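Local coordinates for protein pyridoxamine 5'-phosphate oxidase-related, FMN-binding (Mycobacterium smegmatis, PDB 3F7E) that probably binds the deazaflavin coenzyme F420 and uses it to reduce carbon-carbon double bonds, as a member of the split-barrel FMN-binding family, at residues 41-50 / 112-123; 54-65 / 77-86. All blocks are in the same frame, centred on the assembly; numbering follows the deposited sequence.

Contact 1 of 2, residues 41-50 / 112-123; sequences EVLRFTHTTK and DKADRVIIVVRP
R116 of the strand 116-123 reaches back across T46 and T48 of the strand 43-48, and its conformation shows how one long side chain can tie a strand end together. Bent at chi2 (-81°), the arginine brings its guanidinium over the T48 methyl, with T46 at its edge: NH1 donates to T46 OG1 at 2.9 Å, with the hydroxyl 21° out of the guanidinium plane. The remaining nitrogens grip D112 side-on: NE points straight at OD1 but reaches it from above the carboxylate plane, whereas NH2 uses the syn lone pair of OD2. These bonds, tying NE, one N-H of NH2 and NH1, together restrict rotation of the group. T46 OG1 also donates to a water that bonds onward to V117 O. Beyond the strand end, in one of two conformers, the extended K50 chain brings NZ to D115 OD2 (2.9 Å), so this salt bridge is probably only partly occupied, and T48 OG1 accepts from K50 N in an ST turn.

On the sheet face that carries F45, H47 and I119, I119 CG1 sits over the H47 ring, 3.2 Å from ND1, the two side chains crossing at about a right angle. This ND1 is buried without a polar partner. The F45 ring turns its edge to V121, CE1 lying 3.8 Å from CG2, a methyl placed anti to the carbonyl carbon of V121. Near the far end, V42 CG1 rests on a face of the R122 guanidinium, 3.6 Å from NH2; the charge is paired with E84. Paired backbone bonds at L43/V121, F45/I119 and H47/V117 set this register. The arrangement is a twisted antiparallel strand pair within the beta-barrel of the pyridoxamine 5'-phosphate oxidase-like split-barrel fold.

Contact 2 of 2, residues 54-65 / 77-86; sequences YRNIKANPAVAM and LEVRGLVEDI
V83 pushes its CG2 methyl into a hollow formed by P61, V63 and I57, a compact example of a helix end fitted against a hairpin. CG2 lies 3.6 Å from P61 O and 4.0 Å from V63 CG1, with I57 CG2 on the helical side. I86 makes the second bump: its CD1 touches I57 CD1 and, about a right angle round, K58 CD (3.6 Å), while CG2 meets the edge of the Y54 ring. K58 folds back, bent at three successive torsions, with CG over a face of the Y54 ring and NZ bonded to Y54 OH. Farther along, L82 CD2 settles on A62, while G81, having no side chain, offers V63 CG2 only its backbone. The small A64 CB meets R80 CG at 4.0 Å on the face where A64 packs on V31 of the second subunit. Backbone bonds join the strands from V83 N to P61 O (2.8 Å) through to M65 and V79, and N60 OD1 accepts from A62 N in an Asx turn between helix and strand. The chemistry implies a division of labour: backbone hydrogen bonds align the hairpin strands, and mainly nonpolar contacts seat the helix.

Contacts 1 and 2, their centres about 10 Å apart, are neighbouring strand pairs of one antiparallel sheet, in the order 62-68, 76-88, 116-127, 43-48. Two polar links cross between them at the classic beta bulge where E84 and D85 both face V120: R122 NE forms a salt bridge to E84 OE2 at 2.7 Å, and E84 N probably bonds V120 O at 2.8 Å. The helix 52-59 follows strand 43-48 directly and returns to the sheet, where I57 CD1 meets I119 CD1 at 3.2 Å. I119 so joins the two contacts, and V63 packs on V121 and M65 on F45 and L43 on the same side of the sheet.

Contact 1 of 2, residues 41-50 / 112-123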
loop_
_atom_site.group_PDB
_atom_site.type_symbol
_atom_site.label_atom_id
_atom_site.label_comp_id
_atom_site.label_asym_id
_atom_site.label_seq_id
_atom_site.Cartn_x
_atom_site.Cartn_y
_atom_site.Cartn_z
ATOM N N GLU A 41 -7.660 -12.285 -14.850
ATOM C CA GLU A 41 -6.365 -12.974 -14.953
ATOM C C GLU A 41 -5.163 -12.098 -14.567
ATOM O O GLU A 41 -4.290 -12.544 -13.849
ATOM C CB GLU A 41 -6.182 -13.536 -16.355
ATOM C CG GLU A 41 -7.340 -14.489 -16.701
ATOM C CD GLU A 41 -7.209 -15.170 -18.011
ATOM O OE1 GLU A 41 -6.190 -14.958 -18.711
ATOM O OE2 GLU A 41 -8.146 -15.942 -18.328
ATOM N N VAL A 42 -5.143 -10.859 -15.047
ATOM C CA VAL A 42 -4.028 -9.947 -14.779
ATOM C C VAL A 42 -4.548 -8.592 -14.329
ATOM O O VAL A 42 -5.676 -8.186 -14.634
ATOM C CB VAL A 42 -3.081 -9.806 -16.015
ATOM C CG1 VAL A 42 -2.410 -11.136 -16.347
ATOM C CG2 VAL A 42 -3.769 -9.180 -17.204
ATOM N N LEU A 43 -3.699 -7.901 -13.577
ATOM C CA LEU A 43 -3.903 -6.495 -13.181
ATOM C C LEU A 43 -3.163 -5.603 -14.165
ATOM O O LEU A 43 -2.053 -5.940 -14.601
ATOM C CB LEU A 43 -3.305 -6.254 -11.783
ATOM C CG LEU A 43 -4.045 -6.963 -10.636
ATOM C CD1 LEU A 43 -3.139 -7.098 -9.392
ATOM C CD2 LEU A 43 -5.367 -6.252 -10.296
ATOM N N ARG A 44 -3.757 -4.462 -14.506
ATOM C CA ARG A 44 -3.084 -3.475 -15.358
ATOM C C ARG A 44 -3.087 -2.105 -14.676
ATOM O O ARG A 44 -4.099 -1.715 -14.053
ATOM C CB ARG A 44 -3.774 -3.390 -16.724
ATOM C CG ARG A 44 -3.537 -4.605 -17.584
ATOM C CD ARG A 44 -4.262 -4.466 -18.952
ATOM N NE ARG A 44 -3.883 -5.515 -19.906
ATOM C CZ ARG A 44 -4.466 -6.707 -19.965
ATOM N NH1 ARG A 44 -5.482 -7.003 -19.162
ATOM N NH2 ARG A 44 -4.027 -7.605 -20.829
ATOM N N PHE A 45 -1.960 -1.399 -14.828
ATOM C CA PHE A 45 -1.743 -0.065 -14.257
ATOM C C PHE A 45 -1.237 0.884 -15.332
ATOM O O PHE A 45 -0.617 0.447 -16.293
ATOM C CB PHE A 45 -0.680 -0.124 -13.145
ATOM C CG PHE A 45 -0.977 -1.143 -12.077
ATOM C CD1 PHE A 45 -0.584 -2.495 -12.218
ATOM C CD2 PHE A 45 -1.671 -0.768 -10.935
ATOM C CE1 PHE A 45 -0.873 -3.420 -11.227
ATOM C CE2 PHE A 45 -1.958 -1.682 -9.950
ATOM C CZ PHE A 45 -1.570 -3.014 -10.093
ATOM N N THR A 46 -1.460 2.190 -15.127
ATOM C CA THR A 46 -0.887 3.201 -15.988
ATOM C C THR A 46 0.334 3.792 -15.280
ATOM O O THR A 46 0.283 4.130 -14.102
ATOM C CB THR A 46 -1.906 4.311 -16.374
ATOM O OG1 THR A 46 -1.259 5.291 -17.189
ATOM C CG2 THR A 46 -2.522 5.014 -15.147
ATOM N N HIS A 47 1.447 3.873 -16.016
ATOM C CA HIS A 47 2.719 4.439 -15.502
ATOM C C HIS A 47 3.317 5.284 -16.632
ATOM O O HIS A 47 2.927 5.184 -17.799
ATOM C CB HIS A 47 3.774 3.331 -15.180
ATOM C CG HIS A 47 3.578 2.572 -13.885
ATOM N ND1 HIS A 47 2.473 1.789 -13.605
ATOM C CD2 HIS A 47 4.397 2.450 -12.813
ATOM C CE1 HIS A 47 2.617 1.235 -12.410
ATOM N NE2 HIS A 47 3.779 1.615 -11.910
ATOM N N THR A 48 4.314 6.093 -16.301
ATOM C CA THR A 48 5.191 6.609 -17.354
ATOM C C THR A 48 6.583 5.991 -17.231
ATOM O O THR A 48 6.985 5.465 -16.184
ATOM C CB THR A 48 5.326 8.132 -17.392
ATOM O OG1 THR A 48 6.303 8.490 -16.424
ATOM C CG2 THR A 48 3.978 8.834 -17.171
ATOM N N THR A 49 7.330 6.079 -18.314
ATOM C CA THR A 49 8.672 5.535 -18.331
ATOM C C THR A 49 9.714 6.432 -17.641
ATOM O O THR A 49 10.903 6.082 -17.593
ATOM C CB THR A 49 9.139 5.362 -19.762
ATOM O OG1 THR A 49 9.106 6.638 -20.405
ATOM C CG2 THR A 49 8.244 4.362 -20.514
ATOM N N LYS A 50 9.260 7.566 -17.114
ATOM C CA LYS A 50 10.166 8.596 -16.605
ATOM C C LYS A 50 10.276 8.686 -15.083
ATOM O O LYS A 50 11.089 9.472 -14.567
ATOM C CB LYS A 50 9.768 9.961 -17.170
ATOM C CG LYS A 50 9.985 10.113 -18.673
ATOM C CD LYS A 50 9.978 11.578 -19.075
ATOM C CE LYS A 50 10.468 11.761 -20.507
ATOM N NZ LYS A 50 9.904 12.998 -21.125
ATOM N N ASP A 112 1.658 13.966 -20.497
ATOM C CA ASP A 112 2.809 13.053 -20.559
ATOM C C ASP A 112 2.526 11.807 -21.401
ATOM O O ASP A 112 3.272 10.817 -21.333
ATOM C CB ASP A 112 3.258 12.635 -19.144
ATOM C CG ASP A 112 2.178 11.855 -18.377
ATOM O OD1 ASP A 112 1.220 11.357 -18.997
ATOM O OD2 ASP A 112 2.252 11.750 -17.138
ATOM N N LYS A 113 1.454 11.841 -22.180
ATOM C CA LYS A 113 1.019 10.629 -22.900
ATOM C C LYS A 113 2.108 9.937 -23.734
ATOM O O LYS A 113 2.100 8.720 -23.821
ATOM C CB LYS A 113 -0.227 10.920 -23.741
ATOM C CG LYS A 113 0.021 11.867 -24.915
ATOM C CD LYS A 113 -1.257 12.145 -25.698
ATOM C CE LYS A 113 -0.990 12.951 -26.958
ATOM N NZ LYS A 113 -2.239 13.288 -27.675
ATOM N N ALA A 114 3.039 10.671 -24.339
ATOM C CA ALA A 114 4.077 10.034 -25.162
ATOM C C ALA A 114 4.887 9.017 -24.351
ATOM O O ALA A 114 5.417 8.060 -24.919
ATOM C CB ALA A 114 4.999 11.081 -25.814
ATOM N N ASP A 115 4.959 9.211 -23.031
ATOM C CA ASP A 115 5.747 8.346 -22.155
ATOM C C ASP A 115 4.905 7.344 -21.350
ATOM O O ASP A 115 5.428 6.633 -20.483
ATOM C CB ASP A 115 6.567 9.197 -21.188
ATOM C CG ASP A 115 7.482 10.158 -21.912
ATOM O OD1 ASP A 115 8.105 9.736 -22.904
ATOM O OD2 ASP A 115 7.589 11.325 -21.481
ATOM N N ARG A 116 3.601 7.280 -21.631
ATOM C CA ARG A 116 2.707 6.380 -20.909
ATOM C C ARG A 116 2.857 4.937 -21.346
ATOM O O ARG A 116 3.031 4.674 -22.552
ATOM C CB ARG A 116 1.240 6.837 -21.068
ATOM C CG ARG A 116 0.866 8.050 -20.193
ATOM C CD ARG A 116 0.557 7.642 -18.766
ATOM N NE ARG A 116 0.598 8.804 -17.872
ATOM C CZ ARG A 116 0.426 8.721 -16.565
ATOM N NH1 ARG A 116 0.110 7.562 -15.993
ATOM N NH2 ARG A 116 0.535 9.815 -15.826
ATOM N N VAL A 117 2.748 4.018 -20.383
ATOM C CA VAL A 117 2.770 2.586 -20.638
ATOM C C VAL A 117 1.667 1.925 -19.821
ATOM O O VAL A 117 1.126 2.497 -18.856
ATOM C CB VAL A 117 4.149 1.942 -20.295
ATOM C CG1 VAL A 117 5.270 2.470 -21.211
ATOM C CG2 VAL A 117 4.507 2.179 -18.822
ATOM N N ILE A 118 1.374 0.685 -20.211
ATOM C CA ILE A 118 0.497 -0.212 -19.471
ATOM C C ILE A 118 1.381 -1.255 -18.812
ATOM O O ILE A 118 2.133 -1.949 -19.500
ATOM C CB ILE A 118 -0.497 -0.944 -20.395
ATOM C CG1 ILE A 118 -1.165 0.020 -21.392
ATOM C CG2 ILE A 118 -1.483 -1.742 -19.557
ATOM C CD1 ILE A 118 -2.093 -0.665 -22.381
ATOM N N ILE A 119 1.313 -1.336 -17.488
ATOM C CA ILE A 119 2.081 -2.345 -16.731
ATOM C C ILE A 119 1.159 -3.522 -16.438
ATOM O O ILE A 119 0.087 -3.314 -15.860
ATOM C CB ILE A 119 2.614 -1.762 -15.389
ATOM C CG1 ILE A 119 3.428 -0.483 -15.606
ATOM C CG2 ILE A 119 3.379 -2.816 -14.599
ATOM C CD1 ILE A 119 4.702 -0.674 -16.317
ATOM N N VAL A 120 1.557 -4.729 -16.851
ATOM C CA VAL A 120 0.700 -5.916 -16.751
ATOM C C VAL A 120 1.286 -6.864 -15.708
ATOM O O VAL A 120 2.441 -7.294 -15.852
ATOM C CB VAL A 120 0.614 -6.645 -18.123
ATOM C CG1 VAL A 120 -0.357 -7.780 -18.019
ATOM C CG2 VAL A 120 0.214 -5.648 -19.206
ATOM N N VAL A 121 0.512 -7.160 -14.662
ATOM C CA VAL A 121 0.976 -7.953 -13.527
ATOM C C VAL A 121 0.147 -9.235 -13.407
ATOM O O VAL A 121 -1.088 -9.193 -13.358
ATOM C CB VAL A 121 0.830 -7.149 -12.208
ATOM C CG1 VAL A 121 1.054 -8.027 -10.973
ATOM C CG2 VAL A 121 1.771 -5.948 -12.221
ATOM N N ARG A 122 0.840 -10.369 -13.363
ATOM C CA ARG A 122 0.208 -11.666 -13.153
ATOM C C ARG A 122 0.361 -12.066 -11.690
ATOM O O ARG A 122 1.476 -12.165 -11.193
ATOM C CB ARG A 122 0.815 -12.727 -14.051
ATOM C CG ARG A 122 0.094 -14.084 -13.881
ATOM C CD ARG A 122 0.441 -15.057 -14.970
ATOM N NE ARG A 122 0.127 -14.496 -16.278
ATOM C CZ ARG A 122 -1.047 -14.630 -16.888
ATOM N NH1 ARG A 122 -2.025 -15.361 -16.334
ATOM N NH2 ARG A 122 -1.229 -14.067 -18.074
ATOM N N PRO A 123 -0.762 -12.270 -10.976
ATOM C CA PRO A 123 -0.679 -12.681 -9.584
ATOM C C PRO A 123 0.082 -13.980 -9.360
ATOM O O PRO A 123 -0.060 -14.946 -10.141
ATOM C CB PRO A 123 -2.150 -12.818 -9.157
ATOM C CG PRO A 123 -2.881 -11.859 -10.057
ATOM C CD PRO A 123 -2.169 -12.061 -11.379
HETATM O O HOH W 1 -1.055 4.153 -19.591
HETATM O O HOH W 2 9.012 6.601 -23.066
#

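Contact 2 of 2, residues 54-65 / 77-86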
loop_
_atom_site.group_PDB
_atom_site.type_symbol
_atom_site.label_atom_id
_atom_site.label_comp_id
_atom_site.label_asym_id
_atom_site.label_seq_id
_atom_site.Cartn_x
_atom_site.Cartn_y
_atom_site.Cartn_z
ATOM N N TYR A 54 8.628 3.039 -12.390
ATOM C CA TYR A 54 8.983 2.307 -13.598
ATOM C C TYR A 54 10.387 1.721 -13.543
ATOM O O TYR A 54 10.589 0.543 -13.853
ATOM C CB TYR A 54 8.819 3.209 -14.829
ATOM C CG TYR A 54 9.306 2.642 -16.140
ATOM C CD1 TYR A 54 8.480 1.854 -16.920
ATOM C CD2 TYR A 54 10.583 2.918 -16.607
ATOM C CE1 TYR A 54 8.927 1.339 -18.145
ATOM C CE2 TYR A 54 11.040 2.423 -17.808
ATOM C CZ TYR A 54 10.212 1.631 -18.576
ATOM O OH TYR A 54 10.683 1.148 -19.768
ATOM N N ARG A 55 11.358 2.541 -13.140
ATOM C CA ARG A 55 12.718 2.030 -12.983
ATOM C C ARG A 55 12.795 0.862 -12.002
ATOM O O ARG A 55 13.532 -0.095 -12.224
ATOM C CB ARG A 55 13.664 3.147 -12.567
ATOM C CG ARG A 55 13.788 4.202 -13.618
ATOM C CD ARG A 55 14.881 5.239 -13.315
ATOM N NE ARG A 55 14.571 6.145 -12.205
ATOM C CZ ARG A 55 13.868 7.277 -12.305
ATOM N NH1 ARG A 55 13.695 8.038 -11.229
ATOM N NH2 ARG A 55 13.347 7.666 -13.470
ATOM N N ASN A 56 11.988 0.919 -10.938
ATOM C CA ASN A 56 11.988 -0.173 -9.963
ATOM C C ASN A 56 11.602 -1.487 -10.650
ATOM O O ASN A 56 12.262 -2.534 -10.467
ATOM C CB ASN A 56 10.997 0.088 -8.822
ATOM C CG ASN A 56 11.402 1.241 -7.931
ATOM O OD1 ASN A 56 12.535 1.727 -7.991
ATOM N ND2 ASN A 56 10.472 1.663 -7.086
ATOM N N ILE A 57 10.526 -1.465 -11.432
ATOM C CA ILE A 57 9.994 -2.696 -12.030
ATOM C C ILE A 57 10.888 -3.204 -13.161
ATOM O O ILE A 57 10.940 -4.414 -13.374
ATOM C CB ILE A 57 8.508 -2.555 -12.448
ATOM C CG1 ILE A 57 8.273 -1.452 -13.422
ATOM C CG2 ILE A 57 7.622 -2.349 -11.246
ATOM C CD1 ILE A 57 6.949 -1.615 -14.199
ATOM N N LYS A 58 11.603 -2.306 -13.841
ATOM C CA LYS A 58 12.555 -2.751 -14.850
ATOM C C LYS A 58 13.694 -3.546 -14.224
ATOM O O LYS A 58 14.221 -4.468 -14.860
ATOM C CB LYS A 58 13.114 -1.586 -15.670
ATOM C CG LYS A 58 12.063 -0.858 -16.501
ATOM C CD LYS A 58 11.428 -1.758 -17.558
ATOM C CE LYS A 58 12.417 -2.076 -18.648
ATOM N NZ LYS A 58 12.726 -0.840 -19.436
ATOM N N ALA A 59 14.080 -3.221 -12.980
ATOM C CA ALA A 59 15.170 -3.945 -12.300
ATOM C C ALA A 59 14.691 -5.106 -11.424
ATOM O O ALA A 59 15.454 -6.052 -11.191
ATOM C CB ALA A 59 16.019 -2.967 -11.488
ATOM N N ASN A 60 13.436 -5.057 -10.964
ATOM C CA ASN A 60 12.901 -6.104 -10.113
ATOM C C ASN A 60 11.412 -6.178 -10.440
ATOM O O ASN A 60 10.661 -5.308 -10.051
ATOM C CB ASN A 60 13.115 -5.762 -8.640
ATOM C CG ASN A 60 12.625 -6.843 -7.720
ATOM O OD1 ASN A 60 11.794 -7.685 -8.090
ATOM N ND2 ASN A 60 13.140 -6.830 -6.486
ATOM N N PRO A 61 10.976 -7.209 -11.168
ATOM C CA PRO A 61 9.572 -7.272 -11.616
ATOM C C PRO A 61 8.567 -7.672 -10.529
ATOM O O PRO A 61 7.364 -7.727 -10.811
ATOM C CB PRO A 61 9.616 -8.311 -12.744
ATOM C CG PRO A 61 10.705 -9.212 -12.330
ATOM C CD PRO A 61 11.758 -8.335 -11.706
ATOM N N ALA A 62 9.025 -7.963 -9.317
ATOM C CA ALA A 62 8.114 -8.418 -8.273
ATOM C C ALA A 62 7.404 -7.240 -7.620
ATOM O O ALA A 62 8.045 -6.273 -7.190
ATOM C CB ALA A 62 8.841 -9.247 -7.239
ATOM N N VAL A 63 6.088 -7.341 -7.504
ATOM C CA VAL A 63 5.265 -6.287 -6.949
ATOM C C VAL A 63 4.248 -6.874 -5.958
ATOM O O VAL A 63 4.045 -8.098 -5.886
ATOM C CB VAL A 63 4.519 -5.489 -8.050
ATOM C CG1 VAL A 63 5.509 -4.905 -9.024
ATOM C CG2 VAL A 63 3.436 -6.332 -8.765
ATOM N N ALA A 64 3.580 -5.995 -5.214
ATOM C CA ALA A 64 2.493 -6.416 -4.331
ATOM C C ALA A 64 1.461 -5.297 -4.298
ATOM O O ALA A 64 1.825 -4.139 -4.334
ATOM C CB ALA A 64 3.015 -6.718 -2.920
HETATM N N MSE A 65 0.176 -5.640 -4.206
HETATM C CA MSE A 65 -0.892 -4.619 -4.164
HETATM C C MSE A 65 -1.843 -4.942 -3.028
HETATM O O MSE A 65 -2.270 -6.090 -2.835
HETATM C CB MSE A 65 -1.693 -4.589 -5.478
HETATM C CG MSE A 65 -2.651 -3.419 -5.558
HETATM SE SE MSE A 65 -3.764 -3.412 -7.145
HETATM C CE MSE A 65 -5.088 -4.702 -6.557
ATOM N N LEU A 77 -7.764 -7.488 0.498
ATOM C CA LEU A 77 -7.117 -8.496 -0.390
ATOM C C LEU A 77 -5.734 -7.951 -0.681
ATOM O O LEU A 77 -5.583 -6.804 -1.132
ATOM C CB LEU A 77 -7.889 -8.761 -1.681
ATOM C CG LEU A 77 -7.343 -9.874 -2.575
ATOM C CD1 LEU A 77 -7.443 -11.230 -1.864
ATOM C CD2 LEU A 77 -8.109 -9.955 -3.872
ATOM N N GLU A 78 -4.742 -8.819 -0.449
ATOM C CA GLU A 78 -3.338 -8.549 -0.761
ATOM C C GLU A 78 -2.923 -9.448 -1.908
ATOM O O GLU A 78 -3.058 -10.672 -1.810
ATOM C CB GLU A 78 -2.458 -8.835 0.469
ATOM C CG GLU A 78 -2.818 -7.987 1.674
ATOM C CD GLU A 78 -2.279 -8.526 2.959
ATOM O OE1 GLU A 78 -1.477 -9.480 2.906
ATOM O OE2 GLU A 78 -2.647 -8.001 4.044
ATOM N N VAL A 79 -2.420 -8.849 -2.992
ATOM C CA VAL A 79 -2.037 -9.591 -4.201
ATOM C C VAL A 79 -0.543 -9.448 -4.451
ATOM O O VAL A 79 -0.091 -8.359 -4.715
ATOM C CB VAL A 79 -2.771 -9.050 -5.461
ATOM C CG1 VAL A 79 -2.493 -9.936 -6.704
ATOM C CG2 VAL A 79 -4.303 -8.932 -5.223
ATOM N N ARG A 80 0.227 -10.525 -4.409
ATOM C CA ARG A 80 1.640 -10.453 -4.849
ATOM C C ARG A 80 1.695 -10.937 -6.295
ATOM O O ARG A 80 0.852 -11.744 -6.710
ATOM C CB ARG A 80 2.533 -11.279 -3.930
ATOM C CG ARG A 80 2.661 -10.665 -2.533
ATOM C CD ARG A 80 2.921 -11.721 -1.473
ATOM N NE ARG A 80 4.119 -12.475 -1.793
ATOM C CZ ARG A 80 4.299 -13.761 -1.481
ATOM N NH1 ARG A 80 5.426 -14.362 -1.854
ATOM N NH2 ARG A 80 3.354 -14.462 -0.816
ATOM N N GLY A 81 2.640 -10.440 -7.079
ATOM C CA GLY A 81 2.687 -10.882 -8.473
ATOM C C GLY A 81 3.952 -10.405 -9.148
ATOM O O GLY A 81 4.850 -9.830 -8.512
ATOM N N LEU A 82 4.020 -10.682 -10.445
ATOM C CA LEU A 82 5.162 -10.312 -11.267
ATOM C C LEU A 82 4.716 -9.496 -12.462
ATOM O O LEU A 82 3.707 -9.835 -13.129
ATOM C CB LEU A 82 5.869 -11.579 -11.772
ATOM C CG LEU A 82 6.569 -12.448 -10.717
ATOM C CD1 LEU A 82 6.968 -13.792 -11.283
ATOM C CD2 LEU A 82 7.786 -11.757 -10.121
ATOM N N VAL A 83 5.465 -8.433 -12.775
ATOM C CA VAL A 83 5.239 -7.716 -14.026
ATOM C C VAL A 83 5.658 -8.637 -15.162
ATOM O O VAL A 83 6.817 -9.094 -15.234
ATOM C CB VAL A 83 6.059 -6.409 -14.072
ATOM C CG1 VAL A 83 5.952 -5.754 -15.452
ATOM C CG2 VAL A 83 5.596 -5.472 -12.958
ATOM N N GLU A 84 4.708 -8.925 -16.053
ATOM C CA GLU A 84 5.017 -9.791 -17.193
ATOM C C GLU A 84 4.987 -9.083 -18.543
ATOM O O GLU A 84 5.421 -9.643 -19.542
ATOM C CB GLU A 84 4.103 -11.008 -17.212
ATOM C CG GLU A 84 2.672 -10.693 -17.434
ATOM C CD GLU A 84 1.800 -11.961 -17.655
ATOM O OE1 GLU A 84 0.682 -11.829 -18.189
ATOM O OE2 GLU A 84 2.237 -13.085 -17.321
ATOM N N ASP A 85 4.446 -7.866 -18.585
ATOM C CA ASP A 85 4.507 -7.095 -19.835
ATOM C C ASP A 85 4.467 -5.607 -19.522
ATOM O O ASP A 85 3.903 -5.210 -18.494
ATOM C CB ASP A 85 3.358 -7.494 -20.788
ATOM C CG ASP A 85 3.688 -7.263 -22.255
ATOM O OD1 ASP A 85 4.795 -6.751 -22.558
ATOM O OD2 ASP A 85 2.824 -7.596 -23.101
ATOM N N ILE A 86 5.010 -4.802 -20.446
ATOM C CA ILE A 86 4.941 -3.345 -20.392
ATOM C C ILE A 86 4.635 -2.928 -21.836
ATOM O O ILE A 86 5.427 -3.197 -22.750
ATOM C CB ILE A 86 6.249 -2.714 -19.896
ATOM C CG1 ILE A 86 6.597 -3.237 -18.498
ATOM C CG2 ILE A 86 6.114 -1.191 -19.965
ATOM C CD1 ILE A 86 7.957 -2.749 -17.993
#